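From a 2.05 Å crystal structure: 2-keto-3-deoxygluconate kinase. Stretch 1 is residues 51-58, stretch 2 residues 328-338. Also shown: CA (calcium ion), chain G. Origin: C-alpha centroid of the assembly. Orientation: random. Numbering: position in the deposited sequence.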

# COMPACT_ATOMS: atom_id res chain seq x y z
N ALA A 51 -5.45 -29.59 -3.76
CA ALA A 51 -5.27 -29.97 -2.37
C ALA A 51 -5.89 -28.90 -1.46
O ALA A 51 -6.54 -29.19 -0.45
N ALA A 52 -5.71 -27.63 -1.83
CA ALA A 52 -6.18 -26.55 -0.98
C ALA A 52 -7.69 -26.52 -0.97
O ALA A 52 -8.26 -26.21 0.08
N PHE A 53 -8.31 -26.85 -2.11
CA PHE A 53 -9.79 -26.97 -2.21
C PHE A 53 -10.30 -28.07 -1.28
O PHE A 53 -11.14 -27.89 -0.40
N LEU A 54 -9.73 -29.24 -1.45
CA LEU A 54 -10.12 -30.37 -0.59
C LEU A 54 -9.89 -30.07 0.91
O LEU A 54 -10.69 -30.45 1.72
N ALA A 55 -8.80 -29.39 1.27
CA ALA A 55 -8.63 -28.99 2.66
C ALA A 55 -9.71 -27.99 3.11
O ALA A 55 -10.25 -28.11 4.19
N GLN A 56 -10.05 -27.04 2.24
CA GLN A 56 -11.08 -26.05 2.53
C GLN A 56 -12.46 -26.74 2.74
O GLN A 56 -13.27 -26.29 3.50
N MSE A 57 -12.71 -27.85 2.06
CA MSE A 57 -13.90 -28.63 2.31
C MSE A 57 -13.83 -29.51 3.55
O MSE A 57 -14.83 -30.15 3.88
N GLY A 58 -12.69 -29.66 4.19
CA GLY A 58 -12.67 -30.39 5.48
C GLY A 58 -12.21 -31.84 5.38
O GLY A 58 -12.52 -32.62 6.26
N ASP A 328 -4.57 -18.17 -6.05
CA ASP A 328 -4.68 -19.45 -6.76
C ASP A 328 -5.62 -20.43 -6.00
O ASP A 328 -6.18 -21.35 -6.59
N PHE A 329 -5.75 -20.24 -4.70
CA PHE A 329 -6.50 -21.17 -3.86
C PHE A 329 -7.91 -20.58 -3.62
O PHE A 329 -8.07 -19.37 -3.52
N VAL A 330 -8.92 -21.43 -3.51
CA VAL A 330 -10.23 -20.99 -3.05
C VAL A 330 -10.17 -20.68 -1.56
O VAL A 330 -9.38 -21.27 -0.80
N VAL A 331 -10.98 -19.72 -1.15
CA VAL A 331 -11.37 -19.52 0.24
C VAL A 331 -12.88 -19.67 0.17
O VAL A 331 -13.56 -18.74 -0.27
N LEU A 332 -13.39 -20.85 0.51
CA LEU A 332 -14.80 -21.17 0.34
C LEU A 332 -15.21 -22.16 1.41
O LEU A 332 -14.39 -22.98 1.85
N SER A 333 -16.47 -22.04 1.85
CA SER A 333 -17.16 -23.05 2.65
C SER A 333 -18.14 -23.84 1.79
O SER A 333 -18.58 -23.38 0.75
N ILE A 334 -18.51 -25.02 2.26
CA ILE A 334 -19.52 -25.86 1.59
C ILE A 334 -20.83 -25.07 1.41
O ILE A 334 -21.43 -25.05 0.32
N GLU A 335 -21.22 -24.37 2.47
CA GLU A 335 -22.46 -23.63 2.49
C GLU A 335 -22.53 -22.59 1.38
O GLU A 335 -23.57 -22.44 0.77
N GLU A 336 -21.44 -21.84 1.18
CA GLU A 336 -21.35 -20.78 0.17
C GLU A 336 -21.55 -21.31 -1.23
O GLU A 336 -22.30 -20.75 -2.03
N ILE A 337 -20.86 -22.40 -1.53
CA ILE A 337 -21.01 -23.09 -2.81
C ILE A 337 -22.44 -23.61 -3.01
O ILE A 337 -23.04 -23.40 -4.06
N GLU A 338 -22.98 -24.31 -2.02
CA GLU A 338 -24.34 -24.81 -2.14
C GLU A 338 -25.35 -23.71 -2.36
O GLU A 338 -26.29 -23.90 -3.12

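The last turns of a helix in stretch 1 lie against an extended segment of stretch 2 that leads into a second helix at Ile334. The CA pairing runs in the same order along both, from Ala52 with Phe329 (CA to CA 6.1 Å) to Met57 with Ile334 (CA to CA 6.3 Å), and the contact buries 464 Å² summed over both sides.

Ala51 makes no contact, its CB pointing sideways, so the packing begins at Ala52. Its CA-to-CB bond points toward stretch 2 and meets the ring of Phe329, an m rotamer with chi2 near 5°. Ala52 CB lies 3.5 Å from Phe329 CD2 and also 3.5 Å from the ring centroid, 15° off the ring normal; a methyl so placed over the face makes a CH-pi contact.

Phe53 starts sideways, but its t rotamer (chi1 -176°) carries the ring nearer to stretch 2. Phe53 CD2 comes within 3.6 Å of Val330 CG2, and Phe53 CZ lies 4.2 Å from Ile337 CD1, so one ring bridges the extended segment and the second helix. Both methyl groups approach the ring obliquely. Val330 is m and points toward stretch 1; Ile337, with chi1 m and chi2 t, also points toward it.

Leu54 points away and Ala55 is out of reach, as expected for helix positions turned from the contact. One turn on from Ala52, Gln56 points toward stretch 2 again. With chi1 and chi2 both m and chi3 at -65°, its chain folds along the partner backbone: Gln56 CG packs 3.5 Å from Val330 O and 4.0 Å from Val330 CG2. The amide then supplies the direct polar link, a weak hydrogen bond from Leu332 N to Gln56 OE1 at 3.4 Å with an N-H...O angle of 148°. Gln56 NE2 is satisfied elsewhere in the structure. A water adds a second link between these residues by donating to both backbone carbonyls, 2.7 Å from its O to Gln56 O and 2.6 Å from its O to Leu332 O.

Met57, a selenomethionine, has the largest covered area in the contact, 82 Å². Its CB points sideways, yet chi1 and chi2, both m, with chi3 at 96°, between wells, bring its end nearer. Met57 CE lies 3.5 Å from Leu332 O, 4.2 Å from Leu332 CB and 3.9 Å from Ile337 CD1, while Met57 SE is 3.9 Å from Ile334 CG1. Leu332 and Ile334 are each m, t. The helix carrying Ile334 and Ile337 is capped by Ser333 (chi1 p), whose OG accepts from Glu336 N at 3.2 Å; in return, Ser333 N donates to Glu336 OE1 at 3.2 Å.

Gly58 closes the stretch with phi 100°, in a Schellman motif; a CB at these backbone angles would jam against Met57 O. The calcium ion takes no part in the packing: Glu338 binds it through OE1 at 2.6 Å and OE2 at 2.5 Å, outside the contact.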

# COMPACT_ATOMS: atom_id res chain seq x y z
CB ALA A 51 -3.76 -30.15 -2.05
CB ALA A 52 -5.60 -25.18 -1.40
CB PHE A 53 -10.24 -27.22 -3.67
CG PHE A 53 -11.71 -27.26 -3.83
CD1 PHE A 53 -12.41 -28.41 -3.49
CD2 PHE A 53 -12.42 -26.13 -4.19
CE1 PHE A 53 -13.77 -28.45 -3.52
CE2 PHE A 53 -13.79 -26.17 -4.23
CZ PHE A 53 -14.47 -27.33 -3.89
CB LEU A 54 -9.43 -31.67 -1.04
CG LEU A 54 -9.89 -32.02 -2.47
CD1 LEU A 54 -8.91 -32.98 -3.10
CD2 LEU A 54 -11.30 -32.52 -2.51
CB ALA A 55 -7.22 -28.43 2.91
CB GLN A 56 -11.12 -25.01 1.39
CG GLN A 56 -9.97 -23.93 1.46
CD GLN A 56 -10.17 -22.96 2.64
OE1 GLN A 56 -11.14 -22.19 2.67
NE2 GLN A 56 -9.27 -23.01 3.62
CB MSE A 57 -14.16 -29.61 1.16
CG MSE A 57 -14.33 -29.04 -0.21
SE MSE A 57 -15.74 -27.70 -0.32
CE MSE A 57 -14.69 -25.90 -0.12
CB ASP A 328 -3.28 -20.11 -6.94
CG ASP A 328 -2.35 -19.38 -7.90
OD1 ASP A 328 -2.58 -18.21 -8.21
OD2 ASP A 328 -1.34 -19.97 -8.36
CB PHE A 329 -5.79 -21.26 -2.50
CG PHE A 329 -4.49 -22.04 -2.47
CD1 PHE A 329 -3.89 -22.57 -3.62
CD2 PHE A 329 -3.82 -22.20 -1.26
CE1 PHE A 329 -2.69 -23.27 -3.55
CE2 PHE A 329 -2.62 -22.92 -1.19
CZ PHE A 329 -2.08 -23.47 -2.33
CB VAL A 330 -11.36 -22.06 -3.24
CG1 VAL A 330 -11.52 -22.43 -4.69
CG2 VAL A 330 -11.14 -23.32 -2.36
CB VAL A 331 -10.99 -18.09 0.74
CG1 VAL A 331 -11.48 -17.82 2.11
CG2 VAL A 331 -9.49 -17.87 0.64
CB LEU A 332 -15.03 -21.80 -1.04
CG LEU A 332 -15.14 -20.84 -2.22
CD1 LEU A 332 -15.43 -21.63 -3.51
CD2 LEU A 332 -16.18 -19.78 -1.99
CB SER A 333 -17.96 -22.39 3.78
OG SER A 333 -19.05 -21.67 3.25
CB ILE A 334 -19.75 -27.18 2.41
CG1 ILE A 334 -18.45 -27.96 2.49
CG2 ILE A 334 -20.84 -28.06 1.74
CD1 ILE A 334 -18.42 -28.95 3.65
CB GLU A 335 -22.64 -22.96 3.84
CG GLU A 335 -23.90 -22.03 3.91
CD GLU A 335 -24.23 -21.43 5.35
OE1 GLU A 335 -23.41 -21.61 6.29
OE2 GLU A 335 -25.32 -20.81 5.52
CB GLU A 336 -19.99 -20.04 0.28
CG GLU A 336 -19.97 -19.09 1.50
CD GLU A 336 -18.55 -18.50 1.88
OE1 GLU A 336 -17.51 -19.01 1.39
OE2 GLU A 336 -18.51 -17.54 2.72
CB ILE A 337 -20.00 -24.27 -2.89
CG1 ILE A 337 -18.58 -23.77 -2.67
CG2 ILE A 337 -20.17 -25.06 -4.22
CD1 ILE A 337 -17.57 -24.85 -2.57
CB GLU A 338 -24.77 -25.57 -0.88
CG GLU A 338 -24.15 -26.94 -0.77
CD GLU A 338 -24.52 -27.68 0.52
OE1 GLU A 338 -25.03 -27.03 1.49
OE2 GLU A 338 -24.28 -28.93 0.55
CA CA G . -24.87 -29.08 3.02
O HOH W 1 -13.91 -23.77 4.30
O HOH W 2 -27.08 -29.33 4.84